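Local coordinates for protein possible prolidase (Bifidobacterium longum NCC2705, PDB 2P9B) that probably hydrolyses carbon-nitrogen bonds as an amidohydrolase-family enzyme, possibly a prolidase, with its substrate uncertain, at residues Gly156-Ala161 and Gly398-Leu403; Thr189-Asn194 and Arg230-Glu235; Leu417-Leu422 and Pro435-Asp440. All coordinates share one frame; numbering follows the deposited sequence.

After several earlier strands and helices, the chain reaches strand 158-160, where interaction 1 opens; that loop closes at 398-403, which leads into strand 403-406, the nearest ends being 237 residues apart. Nested inside it, interaction 2 joins helix 184-196 to helix 226-238, which flank strand 202-205 in the barrel part of the amidohydrolase fold. Interaction 3 follows in series with interaction 1: it links the loop ahead of strand 422-425 to the segment leading into the C-terminal helix 439-449. The centres of interactions 1 and 3 are about 20 Å apart. Interactions 2 and 3, about 38 Å apart between centres, lie on opposite sides of the chain's centre, and no two of the three touch.

Interaction 1: Gly156-Ala161 and Gly398-Leu403; sequences GPRILA and GKSADL
The guanidinium of R158 is met at its edge, close to its own plane, by the carboxylate of D402 and the hydroxyl of S400. The carboxylate does not lie flat against it: the two planes stand 78° apart, and a single oxygen, D402 OD2, faces the end of the arginine. R158 NH1 donates to D402 OD2 at 2.9 Å, the shorter arm of a salt bridge. R158 NH2 donates to the same D402 OD2 at 3.1 Å, with a more bent N-H angle of 138°. Both nitrogens thus grip one atom end-on from its syn side. S400 OG lies 3.0 Å from R158 NH2, beside this pair. R158 leaves strand 158-160 with CG anti to the backbone N (chi1 175°) and runs straight until a bend at chi3 turns the guanidinium end-on to the acid.

Further partners fix both charged groups. T131 OG1 and R158 NH1 are hydrogen-bonded, while D402 OD1 accepts from the backbone N of A426 and D402 OD2 is also bonded to T392 OG1. On the acid side, an inverse gamma turn centred on A401, with D402 N bonded to S400 O at 2.8 Å, separates the two residues that face R158.

The contact therefore ties strand 158-160, which runs parallel to strand 129-134, to the turn that leads into strand 403-406. With D402 buried and both its oxygens engaged, its negative charge is probably stabilised by the arginine, and the paired charges would lower the cost of burying either one alone.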
ATOM      1  N   GLY A 156      -3.314 -10.242  12.420  1.00 15.52           N
ATOM      2  CA  GLY A 156      -2.776  -9.806  11.152  1.00 12.31           C
ATOM      3  C   GLY A 156      -3.283  -8.441  10.752  1.00 11.72           C
ATOM      4  O   GLY A 156      -4.133  -7.863  11.431  1.00 13.21           O
ATOM      5  N   PRO A 157      -2.775  -7.897   9.641  1.00 11.89           N
ATOM      6  CA  PRO A 157      -3.194  -6.581   9.160  1.00 11.41           C
ATOM      7  C   PRO A 157      -4.561  -6.640   8.492  1.00 11.64           C
ATOM      8  O   PRO A 157      -5.066  -7.719   8.168  1.00 11.56           O
ATOM      9  CB  PRO A 157      -2.099  -6.225   8.166  1.00 11.69           C
ATOM     10  CG  PRO A 157      -1.791  -7.573   7.544  1.00 12.62           C
ATOM     11  CD  PRO A 157      -1.736  -8.475   8.766  1.00 12.46           C
ATOM     12  N   ARG A 158      -5.158  -5.470   8.301  1.00 10.36           N
ATOM     13  CA  ARG A 158      -6.439  -5.364   7.616  1.00 10.17           C
ATOM     14  C   ARG A 158      -6.051  -5.597   6.159  1.00 11.63           C
ATOM     15  O   ARG A 158      -5.140  -4.941   5.653  1.00 12.52           O
ATOM     16  CB  ARG A 158      -7.008  -3.957   7.809  1.00 10.62           C
ATOM     17  CG  ARG A 158      -8.285  -3.681   7.041  1.00 11.04           C
ATOM     18  CD  ARG A 158      -8.810  -2.280   7.336  1.00 14.26           C
ATOM     19  NE  ARG A 158      -9.185  -2.109   8.742  1.00 13.83           N
ATOM     20  CZ  ARG A 158      -8.393  -1.594   9.678  1.00 14.43           C
ATOM     21  NH1 ARG A 158      -7.167  -1.185   9.373  1.00 12.94           N
ATOM     22  NH2 ARG A 158      -8.834  -1.476  10.924  1.00 15.14           N
ATOM     23  N   ILE A 159      -6.729  -6.526   5.489  1.00 10.56           N
ATOM     24  CA  ILE A 159      -6.383  -6.859   4.114  1.00 10.66           C
ATOM     25  C   ILE A 159      -7.445  -6.660   3.038  1.00  9.94           C
ATOM     26  O   ILE A 159      -8.600  -7.058   3.205  1.00 12.48           O
ATOM     27  CB  ILE A 159      -5.937  -8.354   4.005  1.00 10.10           C
ATOM     28  CG1 ILE A 159      -4.730  -8.618   4.905  1.00 10.15           C
ATOM     29  CG2 ILE A 159      -5.606  -8.705   2.552  1.00 13.22           C
ATOM     30  CD1 ILE A 159      -4.319 -10.095   4.942  1.00 12.58           C
ATOM     31  N   LEU A 160      -7.047  -6.010   1.947  1.00 10.67           N
ATOM     32  CA  LEU A 160      -7.922  -5.872   0.789  1.00 10.08           C
ATOM     33  C   LEU A 160      -7.286  -6.885  -0.155  1.00 11.68           C
ATOM     34  O   LEU A 160      -6.184  -6.664  -0.657  1.00 11.69           O
ATOM     35  CB  LEU A 160      -7.861  -4.475   0.179  1.00 11.34           C
ATOM     36  CG  LEU A 160      -8.815  -3.441   0.775  1.00 12.14           C
ATOM     37  CD1 LEU A 160      -8.340  -3.018   2.156  1.00 15.74           C
ATOM     38  CD2 LEU A 160      -8.883  -2.247  -0.163  1.00 13.96           C
ATOM     39  N   ALA A 161      -7.970  -8.005  -0.366  1.00 10.65           N
ATOM     40  CA  ALA A 161      -7.467  -9.079  -1.221  1.00 10.85           C
ATOM     41  C   ALA A 161      -8.008  -8.977  -2.640  1.00 10.15           C
ATOM     42  O   ALA A 161      -9.208  -8.846  -2.846  1.00 11.67           O
ATOM     43  CB  ALA A 161      -7.842 -10.436  -0.619  1.00 10.19           C
ATOM     44  N   GLY A 398     -13.000   6.872  17.693  1.00 15.93           N
ATOM     45  CA  GLY A 398     -13.950   6.136  16.878  1.00 16.00           C
ATOM     46  C   GLY A 398     -13.299   5.231  15.849  1.00 15.31           C
ATOM     47  O   GLY A 398     -13.893   4.242  15.413  1.00 16.77           O
ATOM     48  N   LYS A 399     -12.076   5.567  15.457  1.00 14.22           N
ATOM     49  CA  LYS A 399     -11.366   4.767  14.470  1.00 13.11           C
ATOM     50  C   LYS A 399     -10.633   3.588  15.092  1.00 12.85           C
ATOM     51  O   LYS A 399     -10.391   3.552  16.298  1.00 14.36           O
ATOM     52  CB  LYS A 399     -10.375   5.631  13.692  1.00 13.83           C
ATOM     53  CG  LYS A 399     -11.023   6.660  12.783  1.00 17.03           C
ATOM     54  CD  LYS A 399     -10.032   7.152  11.739  1.00 20.64           C
ATOM     55  CE  LYS A 399     -10.598   8.306  10.927  1.00 24.58           C
ATOM     56  NZ  LYS A 399     -11.922   7.984  10.341  1.00 28.46           N
ATOM     57  N   SER A 400     -10.295   2.620  14.247  1.00 11.74           N
ATOM     58  CA  SER A 400      -9.588   1.414  14.675  1.00 11.67           C
ATOM     59  C   SER A 400      -8.258   1.789  15.317  1.00 11.36           C
ATOM     60  O   SER A 400      -7.555   2.673  14.836  1.00 12.75           O
ATOM     61  CB  SER A 400      -9.342   0.510  13.461  1.00 11.70           C
ATOM     62  OG  SER A 400      -8.908  -0.781  13.851  1.00 14.00           O
ATOM     63  N   ALA A 401      -7.908   1.113  16.401  1.00 10.62           N
ATOM     64  CA  ALA A 401      -6.655   1.405  17.079  1.00 11.12           C
ATOM     65  C   ALA A 401      -5.461   0.787  16.348  1.00 11.68           C
ATOM     66  O   ALA A 401      -4.865  -0.179  16.821  1.00 12.32           O
ATOM     67  CB  ALA A 401      -6.710   0.910  18.527  1.00 11.75           C
ATOM     68  N   ASP A 402      -5.127   1.349  15.189  1.00 11.69           N
ATOM     69  CA  ASP A 402      -3.988   0.885  14.405  1.00 11.47           C
ATOM     70  C   ASP A 402      -2.879   1.875  14.734  1.00 11.80           C
ATOM     71  O   ASP A 402      -2.813   2.968  14.155  1.00 13.21           O
ATOM     72  CB  ASP A 402      -4.313   0.924  12.905  1.00 10.87           C
ATOM     73  CG  ASP A 402      -5.299  -0.168  12.486  1.00 11.93           C
ATOM     74  OD1 ASP A 402      -5.103  -1.334  12.894  1.00 14.84           O
ATOM     75  OD2 ASP A 402      -6.256   0.137  11.741  1.00 12.45           O
ATOM     76  N   LEU A 403      -2.018   1.499  15.678  1.00 12.33           N
ATOM     77  CA  LEU A 403      -0.949   2.390  16.123  1.00 11.38           C
ATOM     78  C   LEU A 403       0.446   1.878  15.841  1.00 12.10           C
ATOM     79  O   LEU A 403       0.722   0.688  15.959  1.00 12.02           O
ATOM     80  CB  LEU A 403      -1.060   2.629  17.631  1.00 13.61           C
ATOM     81  CG  LEU A 403      -2.449   2.759  18.264  1.00 17.93           C
ATOM     82  CD1 LEU A 403      -2.297   3.110  19.747  1.00 17.70           C
ATOM     83  CD2 LEU A 403      -3.257   3.814  17.556  1.00 19.30           C
TER

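Interaction 2: Thr189-Asn194 and Arg230-Glu235; sequences TAVAQN and RAICDE
V191 reaches from helix 184-196 toward helix 226-238, its CB already directed at the other helix, and divides there into two methyls with different neighbours. CG1 turns to E235 and packs against the aliphatic base of that side chain, 3.5 Å from E235 CB and equally 3.5 Å from E235 CG. CG2 goes to I232, where it lies 4.0 Å from the backbone I232 O and 4.2 Å from the methyl I232 CG2. The rotation about CA-CB explains the split: with chi1 at 64°, CG1 sits between the backbone N and carbonyl carbon, whereas CG2 is anti to the N. I232 and E235 are three residues apart, nearly one helical turn, and so present neighbouring positions on one helix side to the fork of the valine. The backbones come closest at the same place, V191 CA and I232 CA being 6.0 Å apart.

The side chain of E235 is bent at chi2 (60°), which carries its carboxylate away from the straight continuation of CB and CG. Its OE1 forms a salt bridge with R188 NH1, and D234 OD2 bridges to that same nitrogen, so R188 of helix 184-196 adds a charged link beside the apolar one. Beneath the helices, V191 and I232 both pack on I202 of strand 202-205 and on M166.

This is helix-to-helix packing on the outside of a strand in a TIM-barrel-clan fold. No hydrogen bond spans the two segments themselves: their direct contact is apolar, using glutamate methylenes as hydrocarbon while its charge is probably balanced, at least in part, by R188, which D234 shares.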
ATOM      1  N   THR A 189     -16.929 -11.478 -17.222  1.00 20.52           N
ATOM      2  CA  THR A 189     -17.131 -12.797 -16.629  1.00 21.25           C
ATOM      3  C   THR A 189     -15.989 -13.119 -15.672  1.00 19.73           C
ATOM      4  O   THR A 189     -16.200 -13.699 -14.610  1.00 18.52           O
ATOM      5  CB  THR A 189     -17.202 -13.891 -17.713  1.00 22.52           C
ATOM      6  OG1 THR A 189     -18.336 -13.653 -18.556  1.00 24.78           O
ATOM      7  CG2 THR A 189     -17.332 -15.265 -17.080  1.00 22.66           C
ATOM      8  N   ALA A 190     -14.777 -12.732 -16.049  1.00 19.17           N
ATOM      9  CA  ALA A 190     -13.618 -12.997 -15.223  1.00 19.25           C
ATOM     10  C   ALA A 190     -13.678 -12.244 -13.899  1.00 18.11           C
ATOM     11  O   ALA A 190     -13.406 -12.818 -12.844  1.00 18.06           O
ATOM     12  CB  ALA A 190     -12.347 -12.638 -15.983  1.00 21.08           C
ATOM     13  N   VAL A 191     -14.041 -10.966 -13.945  1.00 17.07           N
ATOM     14  CA  VAL A 191     -14.120 -10.184 -12.720  1.00 16.76           C
ATOM     15  C   VAL A 191     -15.238 -10.734 -11.826  1.00 16.20           C
ATOM     16  O   VAL A 191     -15.118 -10.736 -10.603  1.00 15.53           O
ATOM     17  CB  VAL A 191     -14.357  -8.676 -13.023  1.00 18.86           C
ATOM     18  CG1 VAL A 191     -15.699  -8.475 -13.702  1.00 21.35           C
ATOM     19  CG2 VAL A 191     -14.278  -7.868 -11.738  1.00 21.35           C
ATOM     20  N   ALA A 192     -16.314 -11.216 -12.439  1.00 15.18           N
ATOM     21  CA  ALA A 192     -17.426 -11.771 -11.671  1.00 15.44           C
ATOM     22  C   ALA A 192     -16.950 -12.985 -10.875  1.00 15.06           C
ATOM     23  O   ALA A 192     -17.390 -13.216  -9.743  1.00 15.21           O
ATOM     24  CB  ALA A 192     -18.562 -12.171 -12.598  1.00 16.36           C
ATOM     25  N   GLN A 193     -16.055 -13.762 -11.477  1.00 16.01           N
ATOM     26  CA  GLN A 193     -15.509 -14.946 -10.822  1.00 17.08           C
ATOM     27  C   GLN A 193     -14.758 -14.524  -9.564  1.00 15.93           C
ATOM     28  O   GLN A 193     -14.877 -15.161  -8.519  1.00 14.72           O
ATOM     29  CB  GLN A 193     -14.568 -15.698 -11.771  1.00 20.30           C
ATOM     30  CG  GLN A 193     -15.246 -16.138 -13.063  1.00 25.96           C
ATOM     31  CD  GLN A 193     -14.341 -16.956 -13.975  1.00 30.42           C
ATOM     32  OE1 GLN A 193     -13.234 -16.538 -14.313  1.00 32.73           O
ATOM     33  NE2 GLN A 193     -14.819 -18.127 -14.384  1.00 32.66           N
ATOM     34  N   ASN A 194     -13.983 -13.449  -9.669  1.00 15.09           N
ATOM     35  CA  ASN A 194     -13.236 -12.956  -8.522  1.00 14.48           C
ATOM     36  C   ASN A 194     -14.173 -12.435  -7.446  1.00 12.82           C
ATOM     37  O   ASN A 194     -13.996 -12.731  -6.271  1.00 13.27           O
ATOM     38  CB  ASN A 194     -12.270 -11.847  -8.939  1.00 15.32           C
ATOM     39  CG  ASN A 194     -10.868 -12.362  -9.191  1.00 17.72           C
ATOM     40  OD1 ASN A 194     -10.606 -13.557  -9.073  1.00 20.33           O
ATOM     41  ND2 ASN A 194      -9.957 -11.458  -9.533  1.00 16.50           N
ATOM     42  N   ARG A 230     -13.200  -1.275 -19.070  1.00 16.91           N
ATOM     43  CA  ARG A 230     -14.422  -0.574 -18.710  1.00 18.41           C
ATOM     44  C   ARG A 230     -15.417  -1.598 -18.177  1.00 16.87           C
ATOM     45  O   ARG A 230     -16.171  -1.320 -17.242  1.00 17.67           O
ATOM     46  CB  ARG A 230     -15.027   0.151 -19.922  1.00 21.41           C
ATOM     47  CG  ARG A 230     -16.296   0.919 -19.574  1.00 27.54           C
ATOM     48  CD  ARG A 230     -17.006   1.534 -20.780  1.00 32.13           C
ATOM     49  NE  ARG A 230     -16.300   2.671 -21.373  1.00 36.36           N
ATOM     50  CZ  ARG A 230     -15.484   2.590 -22.419  1.00 39.17           C
ATOM     51  NH1 ARG A 230     -15.260   1.420 -23.004  1.00 40.35           N
ATOM     52  NH2 ARG A 230     -14.902   3.683 -22.896  1.00 40.50           N
ATOM     53  N   ALA A 231     -15.414  -2.787 -18.770  1.00 16.57           N
ATOM     54  CA  ALA A 231     -16.319  -3.848 -18.340  1.00 15.99           C
ATOM     55  C   ALA A 231     -15.917  -4.333 -16.950  1.00 16.17           C
ATOM     56  O   ALA A 231     -16.767  -4.603 -16.103  1.00 15.95           O
ATOM     57  CB  ALA A 231     -16.288  -5.009 -19.339  1.00 16.32           C
ATOM     58  N   ILE A 232     -14.610  -4.436 -16.722  1.00 15.14           N
ATOM     59  CA  ILE A 232     -14.094  -4.875 -15.426  1.00 14.69           C
ATOM     60  C   ILE A 232     -14.442  -3.849 -14.349  1.00 14.09           C
ATOM     61  O   ILE A 232     -14.921  -4.204 -13.275  1.00 13.97           O
ATOM     62  CB  ILE A 232     -12.563  -5.058 -15.478  1.00 14.83           C
ATOM     63  CG1 ILE A 232     -12.215  -6.243 -16.387  1.00 15.19           C
ATOM     64  CG2 ILE A 232     -12.006  -5.290 -14.080  1.00 15.79           C
ATOM     65  CD1 ILE A 232     -10.727  -6.388 -16.669  1.00 14.60           C
ATOM     66  N   CYS A 233     -14.213  -2.575 -14.642  1.00 14.23           N
ATOM     67  CA  CYS A 233     -14.504  -1.523 -13.677  1.00 14.50           C
ATOM     68  C   CYS A 233     -15.993  -1.389 -13.382  1.00 14.62           C
ATOM     69  O   CYS A 233     -16.381  -1.201 -12.234  1.00 14.51           O
ATOM     70  CB  CYS A 233     -13.949  -0.189 -14.166  1.00 15.79           C
ATOM     71  SG  CYS A 233     -12.154  -0.126 -14.109  1.00 14.50           S
ATOM     72  N   ASP A 234     -16.825  -1.477 -14.415  1.00 16.10           N
ATOM     73  CA  ASP A 234     -18.268  -1.363 -14.222  1.00 18.43           C
ATOM     74  C   ASP A 234     -18.758  -2.436 -13.258  1.00 17.75           C
ATOM     75  O   ASP A 234     -19.485  -2.148 -12.309  1.00 17.44           O
ATOM     76  CB  ASP A 234     -18.999  -1.506 -15.562  1.00 22.30           C
ATOM     77  CG  ASP A 234     -20.510  -1.450 -15.413  1.00 27.39           C
ATOM     78  OD1 ASP A 234     -21.027  -0.406 -14.957  1.00 30.06           O
ATOM     79  OD2 ASP A 234     -21.182  -2.448 -15.751  1.00 31.40           O
ATOM     80  N   GLU A 235     -18.340  -3.670 -13.505  1.00 16.56           N
ATOM     81  CA  GLU A 235     -18.736  -4.805 -12.681  1.00 16.94           C
ATOM     82  C   GLU A 235     -18.218  -4.695 -11.247  1.00 15.66           C
ATOM     83  O   GLU A 235     -18.967  -4.898 -10.293  1.00 16.79           O
ATOM     84  CB  GLU A 235     -18.230  -6.101 -13.321  1.00 18.91           C
ATOM     85  CG  GLU A 235     -18.826  -7.371 -12.746  1.00 22.86           C
ATOM     86  CD  GLU A 235     -20.335  -7.433 -12.901  1.00 24.48           C
ATOM     87  OE1 GLU A 235     -20.842  -7.058 -13.979  1.00 23.28           O
ATOM     88  OE2 GLU A 235     -21.010  -7.866 -11.945  1.00 26.67           O
TER

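Interaction 3: Leu417-Leu422 and Pro435-Asp440; sequences LEHPAL and PKRFAD
Unusually, the guanidinium of R437 is layered between H419 on one face and P435 of its own segment on the other. H419 NE2 and P435 CG each lie 3.6 Å from its plane, both offset toward the rim. The imidazole is not parallel to the guanidinium, the planes being 52° apart, so this is a tilted contact rather than a flat stack. H419 CD2 comes to 3.5 Å from R437 NH2, while P420 CD lies farther off at the edge.

The polar link is to the backbone. R437 NH2 donates to E418 O at 2.7 Å, but the bond is bent, with an N-H angle of 130°, and the donor is tilted from the carbonyl plane. R437 is extended from CG to NE, which carries the guanidinium across to the 417-422 loop. Two waters supplement the direct bond. One accepts from R437 NH1 and also lies within hydrogen-bonding distance of E418 O; the other accepts from R437 NH1 at 2.9 Å and donates to E418 OE2. The carboxylate itself stays beyond salt-bridge range, E418 OE2 being 4.4 Å from R437 NH1 and well out of the guanidinium plane; its OE1 forms a salt bridge with R415.

A leucine in place of R437 would probably leave E418 O without its direct donor and both waters without the nitrogen that holds them to the 435-440 segment.

The contact fastens the approach to the C-terminal helix 439-449, where F438 is the N-cap residue, onto the loop before strand 422-425. At this surface site the charged ends are joined through one water, so their attraction is probably weaker than in a direct salt bridge, and the carbonyl bond helps fix where the guanidinium sits.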
ATOM      1  N   LEU A 417      11.323   4.887  10.937  1.00 13.05           N
ATOM      2  CA  LEU A 417      10.253   3.939  10.638  1.00 12.35           C
ATOM      3  C   LEU A 417      10.745   2.500  10.508  1.00 12.39           C
ATOM      4  O   LEU A 417       9.993   1.556  10.740  1.00 13.70           O
ATOM      5  CB  LEU A 417       9.552   4.333   9.330  1.00 12.40           C
ATOM      6  CG  LEU A 417       8.826   5.678   9.251  1.00 13.20           C
ATOM      7  CD1 LEU A 417       8.432   5.948   7.810  1.00 13.84           C
ATOM      8  CD2 LEU A 417       7.588   5.667  10.143  1.00 14.53           C
ATOM      9  N   GLU A 418      12.009   2.335  10.142  1.00 13.85           N
ATOM     10  CA  GLU A 418      12.570   1.008   9.920  1.00 13.81           C
ATOM     11  C   GLU A 418      12.456   0.021  11.080  1.00 14.12           C
ATOM     12  O   GLU A 418      12.151  -1.151  10.864  1.00 15.16           O
ATOM     13  CB  GLU A 418      14.032   1.133   9.480  1.00 14.97           C
ATOM     14  CG  GLU A 418      14.651  -0.186   9.027  1.00 17.08           C
ATOM     15  CD  GLU A 418      16.038  -0.006   8.443  1.00 20.36           C
ATOM     16  OE1 GLU A 418      16.729   0.954   8.837  1.00 20.18           O
ATOM     17  OE2 GLU A 418      16.442  -0.834   7.604  1.00 20.75           O
ATOM     18  N   HIS A 419      12.692   0.484  12.302  1.00 13.76           N
ATOM     19  CA  HIS A 419      12.617  -0.407  13.457  1.00 16.00           C
ATOM     20  C   HIS A 419      11.572   0.050  14.467  1.00 15.33           C
ATOM     21  O   HIS A 419      11.875   0.798  15.399  1.00 17.48           O
ATOM     22  CB  HIS A 419      13.986  -0.508  14.139  1.00 17.34           C
ATOM     23  CG  HIS A 419      15.086  -0.951  13.225  1.00 20.33           C
ATOM     24  ND1 HIS A 419      15.785  -0.075  12.422  1.00 22.05           N
ATOM     25  CD2 HIS A 419      15.591  -2.181  12.968  1.00 21.39           C
ATOM     26  CE1 HIS A 419      16.674  -0.746  11.711  1.00 22.98           C
ATOM     27  NE2 HIS A 419      16.576  -2.027  12.024  1.00 23.01           N
ATOM     28  N   PRO A 420      10.320  -0.402  14.298  1.00 15.11           N
ATOM     29  CA  PRO A 420       9.252  -0.011  15.222  1.00 12.96           C
ATOM     30  C   PRO A 420       9.503  -0.472  16.658  1.00 13.51           C
ATOM     31  O   PRO A 420      10.167  -1.485  16.894  1.00 14.33           O
ATOM     32  CB  PRO A 420       8.012  -0.684  14.627  1.00 15.55           C
ATOM     33  CG  PRO A 420       8.342  -0.810  13.170  1.00 15.02           C
ATOM     34  CD  PRO A 420       9.790  -1.237  13.208  1.00 13.84           C
ATOM     35  N   ALA A 421       8.967   0.282  17.612  1.00 12.86           N
ATOM     36  CA  ALA A 421       9.090  -0.066  19.020  1.00 12.71           C
ATOM     37  C   ALA A 421       7.957  -1.035  19.351  1.00 13.57           C
ATOM     38  O   ALA A 421       8.128  -1.990  20.112  1.00 14.42           O
ATOM     39  CB  ALA A 421       8.976   1.185  19.881  1.00 14.36           C
ATOM     40  N   LEU A 422       6.792  -0.780  18.761  1.00 12.70           N
ATOM     41  CA  LEU A 422       5.621  -1.623  18.979  1.00 12.18           C
ATOM     42  C   LEU A 422       4.573  -1.326  17.920  1.00 12.64           C
ATOM     43  O   LEU A 422       4.413  -0.182  17.502  1.00 13.74           O
ATOM     44  CB  LEU A 422       5.022  -1.355  20.367  1.00 12.53           C
ATOM     45  CG  LEU A 422       3.719  -2.066  20.758  1.00 13.15           C
ATOM     46  CD1 LEU A 422       3.946  -3.569  20.843  1.00 13.53           C
ATOM     47  CD2 LEU A 422       3.231  -1.539  22.106  1.00 13.38           C
ATOM     48  N   PRO A 435      10.307  -7.629  12.211  1.00 23.10           N
ATOM     49  CA  PRO A 435      10.510  -8.575  11.115  1.00 23.05           C
ATOM     50  C   PRO A 435      11.922  -9.143  11.016  1.00 22.81           C
ATOM     51  O   PRO A 435      12.893  -8.518  11.440  1.00 21.32           O
ATOM     52  CB  PRO A 435      10.142  -7.747   9.890  1.00 22.10           C
ATOM     53  CG  PRO A 435      10.656  -6.398  10.262  1.00 22.87           C
ATOM     54  CD  PRO A 435      10.190  -6.251  11.702  1.00 22.14           C
ATOM     55  N   LYS A 436      12.023 -10.341  10.461  1.00 25.26           N
ATOM     56  CA  LYS A 436      13.321 -10.963  10.265  1.00 27.26           C
ATOM     57  C   LYS A 436      13.851 -10.290   9.004  1.00 27.05           C
ATOM     58  O   LYS A 436      13.203 -10.324   7.960  1.00 27.67           O
ATOM     59  CB  LYS A 436      13.158 -12.468  10.038  1.00 29.57           C
ATOM     60  CG  LYS A 436      14.468 -13.213   9.859  1.00 33.70           C
ATOM     61  CD  LYS A 436      14.234 -14.706   9.694  1.00 37.23           C
ATOM     62  CE  LYS A 436      13.575 -15.313  10.927  1.00 39.41           C
ATOM     63  NZ  LYS A 436      14.394 -15.122  12.159  1.00 40.06           N
ATOM     64  N   ARG A 437      15.017  -9.664   9.098  1.00 27.34           N
ATOM     65  CA  ARG A 437      15.584  -8.972   7.948  1.00 27.68           C
ATOM     66  C   ARG A 437      16.670  -9.779   7.251  1.00 29.08           C
ATOM     67  O   ARG A 437      17.234 -10.709   7.826  1.00 29.39           O
ATOM     68  CB  ARG A 437      16.137  -7.619   8.396  1.00 27.03           C
ATOM     69  CG  ARG A 437      15.090  -6.750   9.063  1.00 26.14           C
ATOM     70  CD  ARG A 437      15.720  -5.645   9.889  1.00 26.17           C
ATOM     71  NE  ARG A 437      14.737  -5.011  10.760  1.00 25.02           N
ATOM     72  CZ  ARG A 437      13.781  -4.184  10.347  1.00 24.21           C
ATOM     73  NH1 ARG A 437      13.671  -3.871   9.060  1.00 22.26           N
ATOM     74  NH2 ARG A 437      12.929  -3.677  11.223  1.00 22.34           N
ATOM     75  N   PHE A 438      16.940  -9.431   5.998  1.00 29.31           N
ATOM     76  CA  PHE A 438      17.967 -10.105   5.215  1.00 31.06           C
ATOM     77  C   PHE A 438      19.101  -9.115   5.003  1.00 30.26           C
ATOM     78  O   PHE A 438      19.042  -8.264   4.121  1.00 29.45           O
ATOM     79  CB  PHE A 438      17.392 -10.566   3.876  1.00 33.36           C
ATOM     80  CG  PHE A 438      16.315 -11.605   4.013  1.00 37.00           C
ATOM     81  CD1 PHE A 438      16.617 -12.878   4.493  1.00 38.89           C
ATOM     82  CD2 PHE A 438      14.994 -11.306   3.694  1.00 38.28           C
ATOM     83  CE1 PHE A 438      15.618 -13.839   4.654  1.00 40.49           C
ATOM     84  CE2 PHE A 438      13.986 -12.259   3.852  1.00 39.82           C
ATOM     85  CZ  PHE A 438      14.300 -13.527   4.333  1.00 40.58           C
ATOM     86  N   ALA A 439      20.128  -9.231   5.840  1.00 30.36           N
ATOM     87  CA  ALA A 439      21.283  -8.344   5.794  1.00 30.49           C
ATOM     88  C   ALA A 439      21.869  -8.121   4.401  1.00 29.71           C
ATOM     89  O   ALA A 439      22.183  -6.989   4.035  1.00 28.73           O
ATOM     90  CB  ALA A 439      22.366  -8.866   6.734  1.00 30.85           C
ATOM     91  N   ASP A 440      22.019  -9.192   3.629  1.00 30.41           N
ATOM     92  CA  ASP A 440      22.590  -9.087   2.287  1.00 30.70           C
ATOM     93  C   ASP A 440      21.770  -8.182   1.372  1.00 29.28           C
ATOM     94  O   ASP A 440      22.311  -7.285   0.729  1.00 28.44           O
ATOM     95  CB  ASP A 440      22.732 -10.482   1.659  1.00 33.80           C
ATOM     96  CG  ASP A 440      21.395 -11.155   1.403  1.00 37.13           C
ATOM     97  OD1 ASP A 440      20.567 -11.223   2.335  1.00 38.10           O
ATOM     98  OD2 ASP A 440      21.173 -11.625   0.266  1.00 39.77           O
TER
HETATM   99  O   HOH W   1      11.125  -2.775   8.544  1.00 17.72           O
HETATM  100  O   HOH W   2      15.746  -3.561   7.085  1.00 24.83           O